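Local coordinates for inclusion membrane protein A (Chlamydia trachomatis, PDB 6E7E) that probably drives the homotypic fusion of chlamydial inclusions as a SNARE-like protein of the inclusion membrane, represented here by its soluble domain, at residues R115-H119 against N120-L124. The protein carries 2 engineered substitutions. Numbering follows the deposited sequence.
Sequences RRLAH and NQQSL
With CG of Arg116 set anti to the backbone N (chi1 -170°) and the chain bent at chi3 (72°), the guanidinium is carried past the C-terminal end of helix 110-119, alongside the amides of Asn120 and Gln122. In Asn120, CG lies beside the backbone N, which places ND2 over the last turn of the helix, where it donates to Arg116 O at 2.8 Å, approaching from above the carbonyl plane with an N-H...O angle of 133°. The same oxygen receives a weak bond from Asn120 N. Between the guanidinium and the two amides lie three waters, all in the guanidinium plane at its edge. One accepts from Arg116 NH1 and Asn120 ND2; a second bridges NH1 to Gln122 NE2; the third accepts from NH2 and donates to Gln122 OE1 at 2.6 Å. Both ends of the Gln122 amide are thus linked to Arg116 through water, and Arg116 NE also forms a salt bridge with Glu113. Alongside these water bridges the helix closes in a Schellman motif, with Gln121 as the C-prime residue of positive phi: Gln122 N reaches Leu117 O at 2.9 Å, and Gln121 N reaches Ala118 O at 3.0 Å. The chain then turns toward helix 125-165, and Leu124 points CD2 back against Leu117 CB at 3.7 Å, a small apolar contact at the tip of the helical bundle. Leu117 CD2, meanwhile, rests against the Gln122 amide, 3.7 Å from OE1, the two side chains crossing at about a right angle.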
loop_
_atom_site.group_PDB
_atom_site.type_symbol
_atom_site.label_atom_id
_atom_site.label_comp_id
_atom_site.label_asym_id
_atom_site.label_seq_id
_atom_site.Cartn_x
_atom_site.Cartn_y
_atom_site.Cartn_z
ATOM N N ARG A 115 -18.818 2.690 16.054
ATOM C CA ARG A 115 -20.221 2.192 16.115
ATOM C C ARG A 115 -20.630 1.921 17.573
ATOM O O ARG A 115 -21.746 2.295 17.954
ATOM C CB ARG A 115 -20.426 0.960 15.240
ATOM C CG ARG A 115 -20.269 1.253 13.753
ATOM C CD ARG A 115 -20.446 -0.073 13.055
ATOM N NE ARG A 115 -20.318 0.080 11.628
ATOM C CZ ARG A 115 -19.437 -0.529 10.865
ATOM N NH1 ARG A 115 -18.551 -1.363 11.382
ATOM N NH2 ARG A 115 -19.396 -0.236 9.578
ATOM N N ARG A 116 -19.732 1.358 18.345
ATOM C CA ARG A 116 -19.977 1.029 19.762
ATOM C C ARG A 116 -20.228 2.321 20.536
ATOM O O ARG A 116 -21.208 2.393 21.299
ATOM C CB ARG A 116 -18.799 0.249 20.355
ATOM C CG ARG A 116 -19.057 -0.335 21.738
ATOM C CD ARG A 116 -17.828 -0.884 22.426
ATOM N NE ARG A 116 -16.966 0.193 22.843
ATOM C CZ ARG A 116 -17.197 0.997 23.872
ATOM N NH1 ARG A 116 -18.219 0.773 24.688
ATOM N NH2 ARG A 116 -16.362 1.986 24.127
ATOM N N LEU A 117 -19.368 3.314 20.367
ATOM C CA LEU A 117 -19.537 4.603 21.051
ATOM C C LEU A 117 -20.872 5.247 20.665
ATOM O O LEU A 117 -21.600 5.722 21.542
ATOM C CB LEU A 117 -18.384 5.515 20.694
ATOM C CG LEU A 117 -17.027 5.093 21.238
ATOM C CD1 LEU A 117 -15.935 5.921 20.594
ATOM C CD2 LEU A 117 -16.962 5.206 22.753
ATOM N N ALA A 118 -21.190 5.288 19.382
ATOM C CA ALA A 118 -22.416 5.951 18.908
ATOM C C ALA A 118 -23.635 5.239 19.487
ATOM O O ALA A 118 -24.591 5.907 19.930
ATOM C CB ALA A 118 -22.465 5.958 17.409
ATOM N N HIS A 119 -23.628 3.918 19.520
ATOM C CA HIS A 119 -24.787 3.139 20.017
ATOM C C HIS A 119 -25.010 3.462 21.500
ATOM O O HIS A 119 -26.155 3.357 21.943
ATOM C CB HIS A 119 -24.578 1.648 19.770
ATOM C CG HIS A 119 -25.664 0.798 20.321
ATOM N ND1 HIS A 119 -25.501 0.057 21.473
ATOM C CD2 HIS A 119 -26.941 0.618 19.928
ATOM C CE1 HIS A 119 -26.622 -0.576 21.754
ATOM N NE2 HIS A 119 -27.522 -0.249 20.815
ATOM N N ASN A 120 -23.971 3.857 22.227
ATOM C CA ASN A 120 -24.012 4.184 23.672
ATOM C C ASN A 120 -24.130 5.691 23.889
ATOM O O ASN A 120 -23.962 6.138 25.012
ATOM C CB ASN A 120 -22.745 3.670 24.356
ATOM C CG ASN A 120 -22.790 2.182 24.549
ATOM O OD1 ASN A 120 -23.632 1.681 25.290
ATOM N ND2 ASN A 120 -21.886 1.493 23.892
ATOM N N GLN A 121 -24.360 6.487 22.835
ATOM C CA GLN A 121 -24.519 7.958 22.994
ATOM C C GLN A 121 -23.257 8.556 23.620
ATOM O O GLN A 121 -23.341 9.488 24.396
ATOM C CB GLN A 121 -25.759 8.314 23.838
ATOM C CG GLN A 121 -27.079 8.107 23.135
ATOM C CD GLN A 121 -27.466 6.657 23.218
ATOM O OE1 GLN A 121 -27.268 5.984 24.230
ATOM N NE2 GLN A 121 -28.006 6.167 22.129
ATOM N N GLN A 122 -22.094 8.033 23.218
ATOM C CA GLN A 122 -20.803 8.547 23.722
ATOM C C GLN A 122 -20.157 9.422 22.621
ATOM O O GLN A 122 -20.525 9.296 21.437
ATOM C CB GLN A 122 -19.873 7.411 24.146
ATOM C CG GLN A 122 -20.310 6.664 25.419
ATOM C CD GLN A 122 -19.328 5.565 25.748
ATOM O OE1 GLN A 122 -18.225 5.806 26.193
ATOM N NE2 GLN A 122 -19.735 4.337 25.565
ATOM N N SER A 123 -19.225 10.253 23.041
ATOM C CA SER A 123 -18.582 11.227 22.137
ATOM C C SER A 123 -17.719 10.513 21.093
ATOM O O SER A 123 -16.950 9.608 21.442
ATOM C CB SER A 123 -17.773 12.194 22.911
ATOM O OG SER A 123 -17.151 13.122 22.048
ATOM N N LEU A 124 -17.773 11.007 19.861
ATOM C CA LEU A 124 -16.907 10.497 18.765
ATOM C C LEU A 124 -15.713 11.410 18.535
ATOM O O LEU A 124 -14.955 11.104 17.638
ATOM C CB LEU A 124 -17.751 10.395 17.506
ATOM C CG LEU A 124 -18.990 9.521 17.615
ATOM C CD1 LEU A 124 -19.660 9.426 16.266
ATOM C CD2 LEU A 124 -18.671 8.128 18.138
HETATM O O HOH W 1 -20.530 -1.021 24.645
HETATM O O HOH W 2 -18.964 2.122 27.025
HETATM O O HOH W 3 -16.447 3.897 26.150
#